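Local coordinates for protein CDP-glucose-4,6-dehydratase (Yersinia pseudotuberculosis, PDB 1RKX) that catalyses the 4,6-dehydration of CDP-D-glucose as an NAD-binding member of the short-chain dehydrogenase/reductase family, at residues E258-G263 and M312-H317; Y136-W141 and H301-D306; P231-L236 and F262-A267. One frame throughout, in Å; residues are numbered along the deposited sequence.

Contact 1 of 3, residues E258-G263 and M312-H317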
loop_
_atom_site.group_PDB
_atom_site.type_symbol
_atom_site.label_atom_id
_atom_site.label_comp_id
_atom_site.label_asym_id
_atom_site.label_seq_id
_atom_site.Cartn_x
_atom_site.Cartn_y
_atom_site.Cartn_z
ATOM N N GLU C 258 -6.236 11.621 16.671
ATOM C CA GLU C 258 -6.074 11.019 15.350
ATOM C C GLU C 258 -7.457 10.833 14.736
ATOM O O GLU C 258 -8.436 11.410 15.208
ATOM C CB GLU C 258 -5.404 9.644 15.458
ATOM C CG GLU C 258 -4.477 9.475 16.645
ATOM C CD GLU C 258 -3.843 8.101 16.702
ATOM O OE1 GLU C 258 -4.557 7.103 16.453
ATOM O OE2 GLU C 258 -2.634 8.019 17.005
ATOM N N GLY C 259 -7.531 10.019 13.684
ATOM C CA GLY C 259 -8.804 9.757 13.030
ATOM C C GLY C 259 -9.416 8.469 13.558
ATOM O O GLY C 259 -8.690 7.517 13.857
ATOM N N TRP C 260 -10.745 8.421 13.651
ATOM C CA TRP C 260 -11.434 7.247 14.184
ATOM C C TRP C 260 -12.698 6.839 13.431
ATOM O O TRP C 260 -13.567 7.667 13.175
ATOM C CB TRP C 260 -11.829 7.491 15.645
ATOM C CG TRP C 260 -10.694 7.846 16.542
ATOM C CD1 TRP C 260 -10.093 9.065 16.663
ATOM C CD2 TRP C 260 -10.000 6.963 17.427
ATOM N NE1 TRP C 260 -9.064 8.998 17.572
ATOM C CE2 TRP C 260 -8.984 7.718 18.056
ATOM C CE3 TRP C 260 -10.136 5.605 17.750
ATOM C CZ2 TRP C 260 -8.104 7.160 18.993
ATOM C CZ3 TRP C 260 -9.261 5.046 18.683
ATOM C CH2 TRP C 260 -8.255 5.828 19.294
ATOM N N ASN C 261 -12.797 5.549 13.114
ATOM C CA ASN C 261 -13.954 4.979 12.425
ATOM C C ASN C 261 -14.996 4.475 13.426
ATOM O O ASN C 261 -14.649 3.848 14.428
ATOM C CB ASN C 261 -13.553 3.756 11.593
ATOM C CG ASN C 261 -12.795 4.100 10.328
ATOM O OD1 ASN C 261 -12.174 3.225 9.728
ATOM N ND2 ASN C 261 -12.855 5.350 9.904
ATOM N N PHE C 262 -16.268 4.720 13.137
ATOM C CA PHE C 262 -17.350 4.211 13.974
ATOM C C PHE C 262 -18.416 3.643 13.050
ATOM O O PHE C 262 -18.882 4.313 12.123
ATOM C CB PHE C 262 -17.944 5.299 14.880
ATOM C CG PHE C 262 -17.001 5.778 15.953
ATOM C CD1 PHE C 262 -16.308 6.970 15.801
ATOM C CD2 PHE C 262 -16.797 5.026 17.110
ATOM C CE1 PHE C 262 -15.427 7.417 16.784
ATOM C CE2 PHE C 262 -15.913 5.465 18.103
ATOM C CZ PHE C 262 -15.230 6.657 17.940
ATOM N N GLY C 263 -18.785 2.393 13.293
ATOM C CA GLY C 263 -19.782 1.747 12.469
ATOM C C GLY C 263 -20.291 0.479 13.122
ATOM O O GLY C 263 -19.776 0.068 14.158
ATOM N N MET C 312 -10.482 -1.461 20.048
ATOM C CA MET C 312 -9.252 -1.745 20.780
ATOM C C MET C 312 -8.700 -0.606 21.635
ATOM O O MET C 312 -8.344 -0.812 22.793
ATOM C CB MET C 312 -8.158 -2.184 19.801
ATOM C CG MET C 312 -8.493 -3.411 18.972
ATOM S SD MET C 312 -8.483 -4.933 19.932
ATOM C CE MET C 312 -10.242 -5.186 20.196
ATOM N N GLN C 313 -8.619 0.590 21.065
ATOM C CA GLN C 313 -8.061 1.728 21.789
ATOM C C GLN C 313 -9.030 2.545 22.636
ATOM O O GLN C 313 -8.613 3.200 23.587
ATOM C CB GLN C 313 -7.332 2.650 20.810
ATOM C CG GLN C 313 -6.042 2.056 20.271
ATOM C CD GLN C 313 -5.388 2.934 19.230
ATOM O OE1 GLN C 313 -5.229 4.138 19.429
ATOM N NE2 GLN C 313 -4.995 2.335 18.113
ATOM N N LEU C 314 -10.314 2.511 22.303
ATOM C CA LEU C 314 -11.302 3.268 23.065
ATOM C C LEU C 314 -12.201 2.366 23.892
ATOM O O LEU C 314 -12.888 2.829 24.801
ATOM C CB LEU C 314 -12.184 4.104 22.134
ATOM C CG LEU C 314 -11.591 5.295 21.383
ATOM C CD1 LEU C 314 -12.654 5.867 20.459
ATOM C CD2 LEU C 314 -11.118 6.349 22.366
ATOM N N GLY C 315 -12.199 1.076 23.581
ATOM C CA GLY C 315 -13.061 0.161 24.301
ATOM C C GLY C 315 -14.488 0.397 23.849
ATOM O O GLY C 315 -15.440 0.070 24.557
ATOM N N TRP C 316 -14.636 0.982 22.662
ATOM C CA TRP C 316 -15.956 1.265 22.103
ATOM C C TRP C 316 -16.588 0.020 21.506
ATOM O O TRP C 316 -15.884 -0.882 21.055
ATOM C CB TRP C 316 -15.870 2.316 20.997
ATOM C CG TRP C 316 -17.218 2.658 20.434
ATOM C CD1 TRP C 316 -18.170 3.450 21.015
ATOM C CD2 TRP C 316 -17.787 2.186 19.204
ATOM N NE1 TRP C 316 -19.290 3.503 20.226
ATOM C CE2 TRP C 316 -19.086 2.734 19.108
ATOM C CE3 TRP C 316 -17.325 1.350 18.176
ATOM C CZ2 TRP C 316 -19.935 2.476 18.021
ATOM C CZ3 TRP C 316 -18.168 1.091 17.088
ATOM C CH2 TRP C 316 -19.461 1.654 17.024
ATOM N N HIS C 317 -17.918 -0.006 21.480
ATOM C CA HIS C 317 -18.660 -1.125 20.915
ATOM C C HIS C 317 -20.129 -0.755 20.705
ATOM O O HIS C 317 -20.749 -0.130 21.570
ATOM C CB HIS C 317 -18.575 -2.333 21.851
ATOM C CG HIS C 317 -19.177 -2.089 23.200
ATOM N ND1 HIS C 317 -18.700 -1.127 24.064
ATOM C CD2 HIS C 317 -20.234 -2.664 23.823
ATOM C CE1 HIS C 317 -19.436 -1.119 25.162
ATOM N NE2 HIS C 317 -20.374 -2.042 25.041
HETATM O O HOH W 1 -3.449 4.673 17.011
#

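Contact 2 of 3, residues Y136-W141 and H301-D306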
loop_
_atom_site.group_PDB
_atom_site.type_symbol
_atom_site.label_atom_id
_atom_site.label_comp_id
_atom_site.label_asym_id
_atom_site.label_seq_id
_atom_site.Cartn_x
_atom_site.Cartn_y
_atom_site.Cartn_z
ATOM N N TYR C 136 -12.860 8.617 2.573
ATOM C CA TYR C 136 -11.861 7.726 1.988
ATOM C C TYR C 136 -11.883 7.634 0.476
ATOM O O TYR C 136 -12.946 7.581 -0.136
ATOM C CB TYR C 136 -12.007 6.301 2.530
ATOM C CG TYR C 136 -11.753 6.153 4.010
ATOM C CD1 TYR C 136 -12.816 6.094 4.921
ATOM C CD2 TYR C 136 -10.452 6.055 4.499
ATOM C CE1 TYR C 136 -12.580 5.936 6.283
ATOM C CE2 TYR C 136 -10.204 5.896 5.860
ATOM C CZ TYR C 136 -11.271 5.836 6.744
ATOM O OH TYR C 136 -11.040 5.673 8.088
ATOM N N ASP C 137 -10.693 7.607 -0.118
ATOM C CA ASP C 137 -10.575 7.446 -1.556
ATOM C C ASP C 137 -11.249 6.096 -1.794
ATOM O O ASP C 137 -10.866 5.098 -1.186
ATOM C CB ASP C 137 -9.096 7.399 -1.948
ATOM C CG ASP C 137 -8.886 7.070 -3.408
ATOM O OD1 ASP C 137 -9.704 7.505 -4.242
ATOM O OD2 ASP C 137 -7.891 6.385 -3.724
ATOM N N ASN C 138 -12.240 6.058 -2.677
ATOM C CA ASN C 138 -12.977 4.827 -2.910
ATOM C C ASN C 138 -12.283 3.807 -3.799
ATOM O O ASN C 138 -12.107 4.027 -4.999
ATOM C CB ASN C 138 -14.362 5.149 -3.478
ATOM C CG ASN C 138 -15.348 4.022 -3.257
ATOM O OD1 ASN C 138 -15.105 2.884 -3.653
ATOM N ND2 ASN C 138 -16.468 4.332 -2.613
ATOM N N LYS C 139 -11.902 2.684 -3.202
ATOM C CA LYS C 139 -11.232 1.615 -3.930
ATOM C C LYS C 139 -12.237 0.646 -4.550
ATOM O O LYS C 139 -11.853 -0.303 -5.230
ATOM C CB LYS C 139 -10.290 0.854 -2.993
ATOM C CG LYS C 139 -9.172 1.707 -2.405
ATOM C CD LYS C 139 -8.287 2.270 -3.504
ATOM C CE LYS C 139 -7.085 3.000 -2.940
ATOM N NZ LYS C 139 -6.252 3.580 -4.038
ATOM N N GLU C 140 -13.521 0.885 -4.311
ATOM C CA GLU C 140 -14.576 0.037 -4.856
ATOM C C GLU C 140 -14.343 -1.448 -4.581
ATOM O O GLU C 140 -14.402 -2.275 -5.492
ATOM C CB GLU C 140 -14.704 0.262 -6.364
ATOM C CG GLU C 140 -15.311 1.604 -6.758
ATOM C CD GLU C 140 -16.797 1.694 -6.447
ATOM O OE1 GLU C 140 -17.168 1.680 -5.255
ATOM O OE2 GLU C 140 -17.598 1.777 -7.403
ATOM N N TRP C 141 -14.075 -1.787 -3.323
ATOM C CA TRP C 141 -13.848 -3.176 -2.957
ATOM C C TRP C 141 -14.723 -3.603 -1.782
ATOM O O TRP C 141 -15.426 -2.787 -1.181
ATOM C CB TRP C 141 -12.364 -3.424 -2.642
ATOM C CG TRP C 141 -11.791 -2.555 -1.566
ATOM C CD1 TRP C 141 -12.472 -1.943 -0.549
ATOM C CD2 TRP C 141 -10.403 -2.269 -1.346
ATOM N NE1 TRP C 141 -11.594 -1.299 0.288
ATOM C CE2 TRP C 141 -10.318 -1.483 -0.176
ATOM C CE3 TRP C 141 -9.221 -2.606 -2.025
ATOM C CZ2 TRP C 141 -9.096 -1.027 0.336
ATOM C CZ3 TRP C 141 -8.008 -2.155 -1.519
ATOM C CH2 TRP C 141 -7.955 -1.374 -0.345
ATOM N N HIS C 301 -20.446 -4.504 -4.160
ATOM C CA HIS C 301 -19.947 -4.121 -2.846
ATOM C C HIS C 301 -20.569 -2.820 -2.362
ATOM O O HIS C 301 -21.195 -2.087 -3.126
ATOM C CB HIS C 301 -18.434 -3.938 -2.908
ATOM C CG HIS C 301 -18.003 -2.937 -3.934
ATOM N ND1 HIS C 301 -17.904 -3.243 -5.275
ATOM C CD2 HIS C 301 -17.720 -1.618 -3.828
ATOM C CE1 HIS C 301 -17.579 -2.155 -5.950
ATOM N NE2 HIS C 301 -17.463 -1.154 -5.095
ATOM N N TYR C 302 -20.377 -2.544 -1.077
ATOM C CA TYR C 302 -20.879 -1.326 -0.459
ATOM C C TYR C 302 -19.801 -0.794 0.483
ATOM O O TYR C 302 -19.037 -1.561 1.066
ATOM C CB TYR C 302 -22.174 -1.610 0.310
ATOM C CG TYR C 302 -22.076 -2.752 1.294
ATOM C CD1 TYR C 302 -21.662 -2.535 2.608
ATOM C CD2 TYR C 302 -22.390 -4.056 0.907
ATOM C CE1 TYR C 302 -21.568 -3.593 3.516
ATOM C CE2 TYR C 302 -22.295 -5.119 1.804
ATOM C CZ TYR C 302 -21.886 -4.879 3.107
ATOM O OH TYR C 302 -21.800 -5.922 3.996
ATOM N N LEU C 303 -19.743 0.524 0.605
ATOM C CA LEU C 303 -18.771 1.215 1.452
ATOM C C LEU C 303 -18.972 0.879 2.925
ATOM O O LEU C 303 -20.072 1.019 3.453
ATOM C CB LEU C 303 -18.914 2.730 1.247
ATOM C CG LEU C 303 -17.885 3.727 1.798
ATOM C CD1 LEU C 303 -17.741 3.584 3.305
ATOM C CD2 LEU C 303 -16.556 3.509 1.108
ATOM N N LYS C 304 -17.908 0.429 3.583
ATOM C CA LYS C 304 -17.977 0.111 5.006
ATOM C C LYS C 304 -16.649 0.445 5.672
ATOM O O LYS C 304 -15.640 0.657 4.997
ATOM C CB LYS C 304 -18.337 -1.363 5.235
ATOM C CG LYS C 304 -17.284 -2.353 4.818
ATOM C CD LYS C 304 -17.737 -3.773 5.134
ATOM C CE LYS C 304 -16.669 -4.780 4.747
ATOM N NZ LYS C 304 -17.060 -6.165 5.097
ATOM N N LEU C 305 -16.654 0.487 6.998
ATOM C CA LEU C 305 -15.461 0.841 7.748
ATOM C C LEU C 305 -15.005 -0.254 8.698
ATOM O O LEU C 305 -15.812 -1.018 9.221
ATOM C CB LEU C 305 -15.728 2.111 8.566
ATOM C CG LEU C 305 -16.267 3.351 7.848
ATOM C CD1 LEU C 305 -16.449 4.486 8.859
ATOM C CD2 LEU C 305 -15.309 3.766 6.751
ATOM N N ASP C 306 -13.699 -0.331 8.907
ATOM C CA ASP C 306 -13.142 -1.295 9.846
ATOM C C ASP C 306 -13.014 -0.478 11.129
ATOM O O ASP C 306 -12.290 0.519 11.155
ATOM C CB ASP C 306 -11.764 -1.761 9.393
ATOM C CG ASP C 306 -11.160 -2.781 10.337
ATOM O OD1 ASP C 306 -11.149 -2.533 11.560
ATOM O OD2 ASP C 306 -10.692 -3.829 9.853
#

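Contact 3 of 3, residues P231-L236 and F262-A267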
loop_
_atom_site.group_PDB
_atom_site.type_symbol
_atom_site.label_atom_id
_atom_site.label_comp_id
_atom_site.label_asym_id
_atom_site.label_seq_id
_atom_site.Cartn_x
_atom_site.Cartn_y
_atom_site.Cartn_z
ATOM N N PRO C 231 -24.282 -0.259 5.935
ATOM C CA PRO C 231 -24.072 -0.530 7.359
ATOM C C PRO C 231 -24.859 0.448 8.231
ATOM O O PRO C 231 -24.291 1.340 8.856
ATOM C CB PRO C 231 -22.560 -0.393 7.516
ATOM C CG PRO C 231 -22.196 0.606 6.474
ATOM C CD PRO C 231 -23.038 0.197 5.291
ATOM N N TRP C 232 -26.176 0.268 8.261
ATOM C CA TRP C 232 -27.050 1.131 9.047
ATOM C C TRP C 232 -26.753 1.044 10.543
ATOM O O TRP C 232 -26.410 -0.016 11.063
ATOM C CB TRP C 232 -28.519 0.760 8.811
ATOM C CG TRP C 232 -28.939 0.822 7.377
ATOM C CD1 TRP C 232 -29.238 -0.233 6.562
ATOM C CD2 TRP C 232 -29.094 2.001 6.583
ATOM N NE1 TRP C 232 -29.572 0.218 5.308
ATOM C CE2 TRP C 232 -29.492 1.587 5.293
ATOM C CE3 TRP C 232 -28.936 3.371 6.837
ATOM C CZ2 TRP C 232 -29.734 2.494 4.255
ATOM C CZ3 TRP C 232 -29.177 4.278 5.804
ATOM C CH2 TRP C 232 -29.573 3.832 4.528
ATOM N N GLN C 233 -26.891 2.171 11.229
ATOM C CA GLN C 233 -26.666 2.221 12.670
ATOM C C GLN C 233 -27.510 3.329 13.284
ATOM O O GLN C 233 -27.704 4.389 12.679
ATOM C CB GLN C 233 -25.190 2.466 12.982
ATOM C CG GLN C 233 -24.616 3.722 12.340
ATOM C CD GLN C 233 -23.133 3.891 12.603
ATOM O OE1 GLN C 233 -22.451 4.657 11.912
ATOM N NE2 GLN C 233 -22.625 3.186 13.611
ATOM N N HIS C 234 -28.020 3.081 14.484
ATOM C CA HIS C 234 -28.827 4.080 15.163
ATOM C C HIS C 234 -27.909 5.261 15.450
ATOM O O HIS C 234 -26.728 5.083 15.772
ATOM C CB HIS C 234 -29.401 3.506 16.460
ATOM C CG HIS C 234 -30.428 4.382 17.106
ATOM N ND1 HIS C 234 -30.099 5.505 17.835
ATOM C CD2 HIS C 234 -31.779 4.309 17.117
ATOM C CE1 HIS C 234 -31.204 6.084 18.271
ATOM N NE2 HIS C 234 -32.238 5.379 17.848
ATOM N N VAL C 235 -28.456 6.465 15.330
ATOM C CA VAL C 235 -27.691 7.685 15.546
ATOM C C VAL C 235 -26.927 7.718 16.873
ATOM O O VAL C 235 -25.849 8.299 16.956
ATOM C CB VAL C 235 -28.611 8.934 15.430
ATOM C CG1 VAL C 235 -29.733 8.870 16.463
ATOM C CG2 VAL C 235 -27.785 10.207 15.590
ATOM N N LEU C 236 -27.468 7.087 17.909
ATOM C CA LEU C 236 -26.783 7.092 19.195
ATOM C C LEU C 236 -25.502 6.246 19.222
ATOM O O LEU C 236 -24.643 6.451 20.076
ATOM C CB LEU C 236 -27.738 6.632 20.300
ATOM C CG LEU C 236 -28.981 7.509 20.498
ATOM C CD1 LEU C 236 -29.853 6.922 21.600
ATOM C CD2 LEU C 236 -28.561 8.942 20.846
ATOM N N PHE C 262 -16.268 4.720 13.137
ATOM C CA PHE C 262 -17.350 4.211 13.974
ATOM C C PHE C 262 -18.416 3.643 13.050
ATOM O O PHE C 262 -18.882 4.313 12.123
ATOM C CB PHE C 262 -17.944 5.299 14.880
ATOM C CG PHE C 262 -17.001 5.778 15.953
ATOM C CD1 PHE C 262 -16.308 6.970 15.801
ATOM C CD2 PHE C 262 -16.797 5.026 17.110
ATOM C CE1 PHE C 262 -15.427 7.417 16.784
ATOM C CE2 PHE C 262 -15.913 5.465 18.103
ATOM C CZ PHE C 262 -15.230 6.657 17.940
ATOM N N GLY C 263 -18.785 2.393 13.293
ATOM C CA GLY C 263 -19.782 1.747 12.469
ATOM C C GLY C 263 -20.291 0.479 13.122
ATOM O O GLY C 263 -19.776 0.068 14.158
ATOM N N PRO C 264 -21.303 -0.168 12.534
ATOM C CA PRO C 264 -21.894 -1.401 13.064
ATOM C C PRO C 264 -21.099 -2.643 12.672
ATOM O O PRO C 264 -20.196 -2.577 11.837
ATOM C CB PRO C 264 -23.275 -1.401 12.434
ATOM C CG PRO C 264 -22.968 -0.883 11.052
ATOM C CD PRO C 264 -22.024 0.278 11.327
ATOM N N ASN C 265 -21.450 -3.779 13.265
ATOM C CA ASN C 265 -20.775 -5.028 12.942
ATOM C C ASN C 265 -21.309 -5.485 11.591
ATOM O O ASN C 265 -22.519 -5.455 11.357
ATOM C CB ASN C 265 -21.058 -6.069 14.024
ATOM C CG ASN C 265 -20.581 -5.619 15.393
ATOM O OD1 ASN C 265 -19.461 -5.124 15.538
ATOM N ND2 ASN C 265 -21.427 -5.791 16.404
ATOM N N ASP C 266 -20.414 -5.893 10.698
ATOM C CA ASP C 266 -20.831 -6.325 9.369
ATOM C C ASP C 266 -21.818 -7.483 9.431
ATOM O O ASP C 266 -22.602 -7.684 8.506
ATOM C CB ASP C 266 -19.624 -6.735 8.525
ATOM C CG ASP C 266 -19.965 -6.869 7.045
ATOM O OD1 ASP C 266 -19.240 -7.592 6.332
ATOM O OD2 ASP C 266 -20.949 -6.242 6.592
ATOM N N ALA C 267 -21.781 -8.246 10.518
ATOM C CA ALA C 267 -22.697 -9.374 10.663
ATOM C C ALA C 267 -24.129 -8.851 10.755
ATOM O O ALA C 267 -25.094 -9.588 10.550
ATOM C CB ALA C 267 -22.347 -10.175 11.910
#

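Contact 1 of 3, residues E258-G263 and M312-H317
Trp260 and Phe262 meet Leu314 and Trp316 in a buried, mainly apolar contact at the margin of the Rossmann-type parallel sheet, where the outermost strand 259-261 receives the end of helix 308-314 and the chain that follows it. Leu314 illustrates how one branched side chain can serve two rings. Its CG forms a CH-pi contact over a face of Trp260, 4.0 Å from the centroid of the six-membered ring, while its CD1 reaches the edge of Phe262 at CZ (3.7 Å). Beyond Gly315, whose positive phi leads the chain out of the helix, Trp316 holds its CG anti to the backbone N (chi1 -178°). Its indole takes the edge of Phe262 in a T-shaped stack, with planes 84° apart and Phe262 CD2 lying 3.6 Å above the indole plane, over its centre. The rim of the same indole runs up to the backbone, where Gly263 O lies in the ring plane, 3.3 Å from Trp316 CH2. Gly263 N is also buried here and has no partner in the model. A polar margin closes the other end: a water donates to Glu258 OE1 (2.7 Å) and accepts from Gln313 NE2 (3.0 Å), and Lys309 forms a salt bridge with the same carboxylate oxygen. Tyr256 O takes the indole N-H of Trp260, and Ser240 OG that of Trp316. Helix 236-251 packs Leu244 and Leu245 against the cluster, while strand 187-192 flanks strand 259-261 and lays Val191 against Phe262.

Contact 2 of 3, residues Y136-W141 and H301-D306
Trp141 and His301 mark the nearest approach of two irregular backbones, their CA atoms 6.2 Å apart; segment 136-141 belongs to the loop after strand 126-130, and segment 301-306 leads toward helix 308-314. Glu140 adopts left-handed backbone angles at the end of an Asx turn in which its N donates to Asn138 OD1 over 2.6 Å. One face of the His301 imidazole lies on this bend, with Glu140 O 3.2 Å above the ring plane and Trp141 N also over that face, toward the rim. The carboxylate comes to the ring from its edge. The Glu140 chain folds back at chi2 (-71°), and His301 NE2 donates to OE1 across 2.9 Å with an N-H...O angle of 160°. This oxygen sits nearly in the imidazole plane, yet the donor stands above the plane of the carboxylate, and the two flat groups are almost perpendicular. Farther along, packing is lighter: Leu305 CD2 makes an apolar contact with Tyr136 CE1 at 3.5 Å. Separately, a methyl of Leu303, CD2, lies beside Asn138 ND2 at 3.8 Å. Tyr136 OH is hydrogen-bonded to Arg192 NH1 and lies beside the amide of Asn261, which ties this end to the sheet. Tyr145, by backbone bonds to Lys304 and Asp306, lies along the second segment, and Trp143 of a second subunit packs on Asp306. Asn138 OD1 and Glu140 OE1, both acceptors, stand only 2.9 Å apart, but each has a donor of its own, Glu140 N for OD1 and His301 NE2 for OE1, which may ease their repulsion. The carboxylate would favour a proton on NE2, and its charge may raise the imidazole's affinity for a second one.

Contact 3 of 3, residues P231-L236 and F262-A267
Gln233 reaches Gly263 and Pro264 through two torsions: chi1 (56°) sets CG between the backbone N and the carbonyl carbon, and chi2 (-177°) carries CD straight on toward segment 262-267. There CD lies 4.0 Å from Gly263 CA, and the terminal amide spreads beside the extended glycine backbone. The side chain crosses Pro264 at about a right angle. Pro264 packs against the Gln233 side chain and against the backbone carbonyls of Pro231 and Trp232. Its CG approaches Pro231 O at 3.4 Å and Trp232 O at 3.5 Å, and it also touches Pro231 CB at 3.6 Å, an apolar contact between two pyrrolidine rings. The union rests largely on carbon atoms set against carbonyl oxygens and against each other. In the fold, the contact brings the loop leaving strand 259-261 of the Rossmann sheet onto strand 229-234, the middle member of a small mixed sheet. Backbone bonds from Gln233 to Asn195 and Ile197 bind that strand to strand 196-197, which carries the NAD-binding residue Val196; the Gln233 and Val196 side chains are about 4 Å apart. Where the strand gives way to helix 236-251, His234 ND1 accepts from Leu236 N close to the ring plane, a nearly straight capping bond of 3.1 Å and 172°. The other ring nitrogen, NE2, is hydrogen-bonded to Glu349, while Trp320 meets the imidazole edge-to-face. At the other end of the loop Asp266 holds Tyr302 through OD2.

The three contacts illustrate how an SDR fold joins its sheet to distant loops. Along the chain, 136-141 comes first, then 231-236, 258-267, 301-306 and 312-317, so contacts 1 and 2 interleave while contact 3 falls wholly between the halves of contact 2. Contacts 1 and 3 share Phe262 and Gly263, with centres about 12 Å apart. Contacts 1 and 2, about 18 Å apart, touch where Asn261 on strand 259-261 meets Tyr136 and Leu305. Contacts 2 and 3, about 15 Å apart, are joined by the Lys304-Asp266 salt bridge, and a second subunit reaches all three. All lie near the bound NAD, the side chains of Leu305 and Trp232 about 9 Å and 6 Å from it.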